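Local coordinates for protein post-proline cleaving enzyme (Rickettsia typhi, PDB 4HVT) that probably hydrolyses peptide bonds on the carboxyl side of proline in short peptides, as a serine peptidase of the prolyl oligopeptidase family, at residues Gln58-Lys61 and Glu62-Ile66; Pro175-Asn178 and Ser179-Leu183; Ser441-Ser444 and Glu445-Val448. All blocks are in the same frame, centred on the assembly; numbering follows the deposited sequence.

Interaction 1 (Gln58-Lys61 and Glu62-Ile66)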
loop_
_atom_site.group_PDB
_atom_site.type_symbol
_atom_site.label_atom_id
_atom_site.label_comp_id
_atom_site.label_asym_id
_atom_site.label_seq_id
_atom_site.Cartn_x
_atom_site.Cartn_y
_atom_site.Cartn_z
ATOM N N GLN A 58 22.046 -9.354 18.510
ATOM C CA GLN A 58 22.679 -8.559 17.448
ATOM C C GLN A 58 21.638 -7.935 16.484
ATOM O O GLN A 58 21.666 -6.734 16.181
ATOM C CB GLN A 58 23.645 -9.439 16.657
ATOM C CG GLN A 58 24.515 -8.707 15.646
ATOM C CD GLN A 58 25.264 -7.493 16.193
ATOM O OE1 GLN A 58 25.715 -7.459 17.348
ATOM N NE2 GLN A 58 25.448 -6.500 15.338
ATOM N N ILE A 59 20.744 -8.785 15.999
ATOM C CA ILE A 59 19.551 -8.340 15.213
ATOM C C ILE A 59 18.785 -7.229 15.959
ATOM O O ILE A 59 18.545 -6.184 15.405
ATOM C CB ILE A 59 18.598 -9.514 14.900
ATOM C CG1 ILE A 59 19.237 -10.594 13.998
ATOM C CG2 ILE A 59 17.313 -9.020 14.245
ATOM C CD1 ILE A 59 19.529 -10.163 12.572
ATOM N N LYS A 60 18.423 -7.426 17.224
ATOM C CA LYS A 60 17.784 -6.333 17.982
ATOM C C LYS A 60 18.604 -5.027 17.946
ATOM O O LYS A 60 18.093 -3.940 17.686
ATOM C CB LYS A 60 17.533 -6.755 19.414
ATOM C CG LYS A 60 17.145 -5.662 20.388
ATOM C CD LYS A 60 16.843 -6.313 21.740
ATOM C CE LYS A 60 15.821 -5.537 22.541
ATOM N NZ LYS A 60 16.535 -4.671 23.495
ATOM N N LYS A 61 19.897 -5.118 18.222
ATOM C CA LYS A 61 20.714 -3.911 18.162
ATOM C C LYS A 61 20.631 -3.193 16.809
ATOM O O LYS A 61 20.447 -1.957 16.751
ATOM C CB LYS A 61 22.189 -4.232 18.514
ATOM C CG LYS A 61 23.125 -3.041 18.454
ATOM C CD LYS A 61 24.588 -3.491 18.469
ATOM C CE LYS A 61 25.516 -2.471 19.099
ATOM N NZ LYS A 61 26.806 -3.072 19.543
ATOM N N GLU A 62 20.754 -3.973 15.739
ATOM C CA GLU A 62 20.817 -3.416 14.404
ATOM C C GLU A 62 19.499 -2.766 14.035
ATOM O O GLU A 62 19.496 -1.690 13.473
ATOM C CB GLU A 62 21.176 -4.479 13.382
ATOM C CG GLU A 62 22.524 -5.092 13.633
ATOM C CD GLU A 62 23.460 -4.911 12.482
ATOM O OE1 GLU A 62 23.635 -3.729 12.059
ATOM O OE2 GLU A 62 24.019 -5.933 12.028
ATOM N N ILE A 63 18.385 -3.408 14.392
ATOM C CA ILE A 63 17.068 -2.863 14.036
ATOM C C ILE A 63 16.723 -1.621 14.824
ATOM O O ILE A 63 16.232 -0.635 14.283
ATOM C CB ILE A 63 15.968 -3.903 14.316
ATOM C CG1 ILE A 63 16.254 -5.204 13.565
ATOM C CG2 ILE A 63 14.612 -3.288 14.076
ATOM C CD1 ILE A 63 15.674 -5.333 12.202
ATOM N N GLU A 64 17.002 -1.661 16.127
ATOM C CA GLU A 64 16.760 -0.506 16.974
ATOM C C GLU A 64 17.609 0.708 16.525
ATOM O O GLU A 64 17.114 1.835 16.491
ATOM C CB GLU A 64 16.966 -0.858 18.436
ATOM C CG GLU A 64 15.893 -1.818 18.926
ATOM C CD GLU A 64 15.868 -2.023 20.415
ATOM O OE1 GLU A 64 16.902 -1.804 21.076
ATOM O OE2 GLU A 64 14.802 -2.426 20.914
ATOM N N THR A 65 18.842 0.463 16.123
ATOM C CA THR A 65 19.697 1.562 15.638
ATOM C C THR A 65 19.046 2.246 14.446
ATOM O O THR A 65 19.184 3.454 14.279
ATOM C CB THR A 65 21.097 1.072 15.230
ATOM O OG1 THR A 65 21.706 0.520 16.388
ATOM C CG2 THR A 65 21.982 2.208 14.707
ATOM N N ILE A 66 18.387 1.470 13.600
ATOM C CA ILE A 66 17.796 2.030 12.385
ATOM C C ILE A 66 16.460 2.708 12.700
ATOM O O ILE A 66 16.192 3.835 12.263
ATOM C CB ILE A 66 17.590 0.968 11.298
ATOM C CG1 ILE A 66 18.947 0.517 10.737
ATOM C CG2 ILE A 66 16.723 1.515 10.181
ATOM C CD1 ILE A 66 18.928 -0.849 10.074
#
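The carbonyl oxygen of K61 takes two hydrogen bonds from T65 one turn further along helix 56-67: the hydroxyl OG1 of T65 reaches K61 O at 2.8 Å, and the backbone N of T65 reaches K61 O at 3.0 Å. The two donors come from opposite faces of the carbonyl plane, the hydroxyl tilted 35° from it. T65 can do this because its OG1 sits beside its own backbone N (chi1 -61°), which turns the hydroxyl back along the helix. The remaining i to i+4 bonds are ordinary alpha-helical ones, E62 N to Q58 O, I63 N to I59 O and E64 N to K60 O, all fairly straight.

Three side-chain pairs follow the same spacing. I59 and I63 lie side by side and point the same way, CG2 of I59 being 4.0 Å from CG1 of I63. I59 lies on Y699 and T700 and I63 on I696, all of helix 688-706, and both meet V503 of helix 498-505, so this apolar stripe seats the helix on the catalytic-domain helices. On another flank K60 and E64, both partly exposed, form a long salt bridge, with NZ of K60 3.8 Å from OE1 of E64; the lysine bends at its last torsion, and its CE is about as near to the carboxylate as the ammonium is. Q58 and E62 also come near each other, their amide and carboxylate planes 66° apart. E62 OE2 is hydrogen-bonded to ND2 of N507, while NE2 of Q58 stays 3.6 Å from that same oxygen, without a hydrogen bond.

Interaction 2 (Pro175-Asn178 and Ser179-Leu183)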
loop_
_atom_site.group_PDB
_atom_site.type_symbol
_atom_site.label_atom_id
_atom_site.label_comp_id
_atom_site.label_asym_id
_atom_site.label_seq_id
_atom_site.Cartn_x
_atom_site.Cartn_y
_atom_site.Cartn_z
ATOM N N PRO A 175 -16.966 12.863 13.845
ATOM C CA PRO A 175 -18.193 12.112 13.685
ATOM C C PRO A 175 -18.696 11.489 14.988
ATOM O O PRO A 175 -18.526 10.316 15.202
ATOM C CB PRO A 175 -17.820 11.057 12.663
ATOM C CG PRO A 175 -16.377 10.787 12.920
ATOM C CD PRO A 175 -15.819 12.142 13.290
ATOM N N ILE A 176 -19.368 12.282 15.783
ATOM C CA ILE A 176 -19.918 11.875 17.061
ATOM C C ILE A 176 -21.419 12.105 17.100
ATOM O O ILE A 176 -21.937 13.075 16.528
ATOM C CB ILE A 176 -19.248 12.597 18.246
ATOM C CG1 ILE A 176 -19.348 14.120 18.159
ATOM C CG2 ILE A 176 -17.769 12.257 18.271
ATOM C CD1 ILE A 176 -19.079 14.831 19.481
ATOM N N THR A 177 -22.134 11.216 17.768
ATOM C CA THR A 177 -23.552 11.399 17.912
ATOM C C THR A 177 -23.948 12.434 18.966
ATOM O O THR A 177 -23.121 12.959 19.687
ATOM C CB THR A 177 -24.229 10.072 18.298
ATOM O OG1 THR A 177 -23.973 9.791 19.674
ATOM C CG2 THR A 177 -23.777 8.903 17.416
ATOM N N ASN A 178 -25.263 12.653 19.123
ATOM C CA ASN A 178 -25.743 13.554 20.163
ATOM C C ASN A 178 -25.546 13.048 21.630
ATOM O O ASN A 178 -25.775 13.813 22.573
ATOM C CB ASN A 178 -27.198 14.019 19.878
ATOM C CG ASN A 178 -28.177 12.864 19.853
ATOM O OD1 ASN A 178 -27.888 11.840 20.408
ATOM N ND2 ASN A 178 -29.309 13.025 19.168
ATOM N N SER A 179 -25.083 11.810 21.820
ATOM C CA SER A 179 -24.616 11.374 23.140
ATOM C C SER A 179 -23.110 11.483 23.317
ATOM O O SER A 179 -22.582 11.200 24.401
ATOM C CB SER A 179 -25.018 9.898 23.354
ATOM O OG SER A 179 -24.271 9.110 22.475
ATOM N N GLY A 180 -22.403 11.892 22.265
ATOM C CA GLY A 180 -20.950 11.880 22.272
ATOM C C GLY A 180 -20.324 10.631 21.720
ATOM O O GLY A 180 -19.082 10.525 21.654
ATOM N N LYS A 181 -21.141 9.697 21.256
ATOM C CA LYS A 181 -20.584 8.429 20.770
ATOM C C LYS A 181 -19.845 8.628 19.434
ATOM O O LYS A 181 -20.374 9.149 18.476
ATOM C CB LYS A 181 -21.741 7.444 20.622
ATOM C CG LYS A 181 -21.429 6.139 19.894
ATOM C CD LYS A 181 -21.088 5.045 20.850
ATOM C CE LYS A 181 -20.385 3.861 20.131
ATOM N NZ LYS A 181 -19.764 3.016 21.136
ATOM N N LEU A 182 -18.625 8.143 19.362
ATOM C CA LEU A 182 -17.800 8.265 18.159
ATOM C C LEU A 182 -18.117 7.162 17.149
ATOM O O LEU A 182 -18.125 5.943 17.496
ATOM C CB LEU A 182 -16.336 8.150 18.562
ATOM C CG LEU A 182 -15.290 8.304 17.411
ATOM C CD1 LEU A 182 -15.264 9.709 16.861
ATOM C CD2 LEU A 182 -13.900 7.975 17.877
ATOM N N LEU A 183 -18.397 7.583 15.912
ATOM C CA LEU A 183 -18.726 6.679 14.856
ATOM C C LEU A 183 -17.463 6.418 14.018
ATOM O O LEU A 183 -16.714 7.351 13.732
ATOM C CB LEU A 183 -19.817 7.274 14.018
ATOM C CG LEU A 183 -21.120 7.574 14.781
ATOM C CD1 LEU A 183 -21.989 8.432 13.884
ATOM C CD2 LEU A 183 -21.824 6.316 15.183
#
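T177 and S179 meet through their hydroxyls, OG of S179 donating to OG1 of T177 at 2.9 Å at the closed end of a hairpin-like loop. Here the chain turns back through a type I beta turn from T177 to G180, fastened by G180 N on T177 O at 2.9 Å, with the donor well above the carbonyl plane. OG1 of T177 also accepts from the backbone N of S179 and, less straight at 139°, from N of K181. It can serve all three because chi1 of 76° sets it between its own N and carbonyl carbon, facing the N-H groups of S179 and K181.

Behind the turn the two arms close firmly. N of T177 bonds to O of K181, and N of L183 to O of P175 at 2.8 Å, nearly linear at 172°; between them I176 and L182 form a single beta bridge. On one side CG2 of I176 packs 3.8 Å from CD1 of L182; on another the T177 methyl CG2 lies 3.9 Å from CD2 of L183, the side chains roughly at right angles. P175 and L182 rest on F157 of strand 155-162.

The turn's backbone is tightly bonded, N178 N also to E228 OE2, whereas the outward side is looser: N178 to K181 are exposed and the lysine chain leads away from the first arm. The chemistry implies a turn fastened by both oxygens of T177, OG1 taking three bonds and O a fourth, with P175 and L182 at the loop's base against strand 155-162.

Interaction 3 (Ser441-Ser444 and Glu445-Val448); sequences SFDS and ENYV
The rings of F442 and Y447 lie nearly parallel, planes 15° apart, but are slid so far that they barely overlap, the centroids lying 4.7 Å from each other. CZ of F442 stands over one face of the tyrosine ring, near its rim and 3.4 Å from CE2 of Y447. At the edge of that ring, close to its plane, comes the carbonyl of D443, whose O is 3.2 Å from CD2 of Y447.

The backbone between the rings folds back on itself. D443 is the centre of an inverse gamma turn, and a short 3-10 turn follows through S444, E445 and N446. N446 N donates to D443 O, and Y447 N donates to S444 O at 3.0 Å; both donors stand above the carbonyl planes. With its CG beside the backbone N (chi1 -55°), the Y447 ring is directed back toward the residues it has just followed. The side chains of D443 and N446 cross at about a right angle, their flat groups 67° apart; OD2 of D443 comes 2.7 Å from ND2 of N446, but the angle is too poor for a hydrogen bond.

Further out, the OG of S444 is hydrogen-bonded to O of I418. F496 meets F442 edge-to-face, and N501 and E502 of helix 498-505 touch that phenylalanine too, while V505 lies against Y447. N446 and V448 make backbone bonds with K470 and Y468, starting the antiparallel pairing with strand 461-469. The arrangement is a 3-10 turn leading into the outermost strand of the eight-stranded mixed sheet of an alpha/beta hydrolase domain.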
loop_
_atom_site.group_PDB
_atom_site.type_symbol
_atom_site.label_atom_id
_atom_site.label_comp_id
_atom_site.label_asym_id
_atom_site.label_seq_id
_atom_site.Cartn_x
_atom_site.Cartn_y
_atom_site.Cartn_z
ATOM N N SER A 441 24.751 6.595 6.931
ATOM C CA SER A 441 25.829 6.126 6.070
ATOM C C SER A 441 25.476 4.765 5.450
ATOM O O SER A 441 25.009 3.864 6.160
ATOM C CB SER A 441 27.108 6.016 6.900
ATOM O OG SER A 441 28.054 5.221 6.233
ATOM N N PHE A 442 25.634 4.638 4.136
ATOM C CA PHE A 442 25.461 3.363 3.421
ATOM C C PHE A 442 26.362 3.402 2.195
ATOM O O PHE A 442 26.159 4.199 1.293
ATOM C CB PHE A 442 24.017 3.041 2.997
ATOM C CG PHE A 442 23.851 1.651 2.473
ATOM C CD1 PHE A 442 23.844 0.561 3.337
ATOM C CD2 PHE A 442 23.785 1.416 1.114
ATOM C CE1 PHE A 442 23.752 -0.750 2.848
ATOM C CE2 PHE A 442 23.657 0.126 0.617
ATOM C CZ PHE A 442 23.654 -0.970 1.481
ATOM N N ASP A 443 27.368 2.537 2.193
ATOM C CA ASP A 443 28.429 2.541 1.184
ATOM C C ASP A 443 27.982 1.692 -0.005
ATOM O O ASP A 443 28.294 0.484 -0.081
ATOM C CB ASP A 443 29.694 1.956 1.803
ATOM C CG ASP A 443 30.862 1.964 0.845
ATOM O OD1 ASP A 443 30.780 2.702 -0.176
ATOM O OD2 ASP A 443 31.834 1.211 1.119
ATOM N N SER A 444 27.277 2.335 -0.927
ATOM C CA SER A 444 26.674 1.673 -2.086
ATOM C C SER A 444 27.688 0.903 -2.975
ATOM O O SER A 444 27.344 -0.116 -3.556
ATOM C CB SER A 444 25.877 2.709 -2.881
ATOM O OG SER A 444 24.977 3.371 -1.988
ATOM N N GLU A 445 28.931 1.387 -3.046
ATOM C CA GLU A 445 29.984 0.743 -3.828
ATOM C C GLU A 445 30.391 -0.623 -3.302
ATOM O O GLU A 445 31.061 -1.344 -4.016
ATOM C CB GLU A 445 31.223 1.644 -3.918
ATOM C CG GLU A 445 31.043 2.805 -4.867
ATOM C CD GLU A 445 32.348 3.375 -5.391
ATOM O OE1 GLU A 445 33.448 2.853 -5.054
ATOM O OE2 GLU A 445 32.285 4.366 -6.152
ATOM N N ASN A 446 30.029 -0.970 -2.063
ATOM C CA ASN A 446 30.340 -2.301 -1.539
ATOM C C ASN A 446 29.296 -3.317 -1.980
ATOM O O ASN A 446 29.438 -4.484 -1.623
ATOM C CB ASN A 446 30.367 -2.347 -0.006
ATOM C CG ASN A 446 31.549 -1.671 0.574
ATOM O OD1 ASN A 446 32.525 -1.420 -0.124
ATOM N ND2 ASN A 446 31.498 -1.393 1.888
ATOM N N TYR A 447 28.255 -2.851 -2.708
ATOM C CA TYR A 447 27.134 -3.721 -3.158
ATOM C C TYR A 447 26.907 -3.756 -4.677
ATOM O O TYR A 447 27.357 -2.886 -5.429
ATOM C CB TYR A 447 25.871 -3.280 -2.430
ATOM C CG TYR A 447 26.075 -3.289 -0.962
ATOM C CD1 TYR A 447 25.878 -4.459 -0.216
ATOM C CD2 TYR A 447 26.555 -2.160 -0.302
ATOM C CE1 TYR A 447 26.141 -4.495 1.153
ATOM C CE2 TYR A 447 26.816 -2.180 1.069
ATOM C CZ TYR A 447 26.597 -3.334 1.796
ATOM O OH TYR A 447 26.885 -3.321 3.146
ATOM N N VAL A 448 26.196 -4.781 -5.119
ATOM C CA VAL A 448 25.825 -4.930 -6.510
ATOM C C VAL A 448 24.314 -5.054 -6.572
ATOM O O VAL A 448 23.720 -5.772 -5.767
ATOM C CB VAL A 448 26.441 -6.198 -7.133
ATOM C CG1 VAL A 448 26.011 -6.312 -8.598
ATOM C CG2 VAL A 448 27.951 -6.155 -7.036
#

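Overall arrangement
The three contacts follow one another along the chain, each local to a single stretch. Interactions 1 and 3 lie on the same side of the chain's centre, their centres about 19 Å apart and nearest atoms about 8 Å; both touch helix 498-505 of the alpha/beta hydrolase domain, although helix 56-67 comes early in the chain and 441-448 follows strand 432-436 of the last propeller sheet. Interaction 2 sits apart in the beta-propeller, its centre about 43 Å from that of interaction 1 and 53 Å from that of interaction 3. A helix from the N-terminal part of the chain thus packs on the hydrolase domain before the chain builds the propeller and returns through 441-448 to begin the hydrolase sheet.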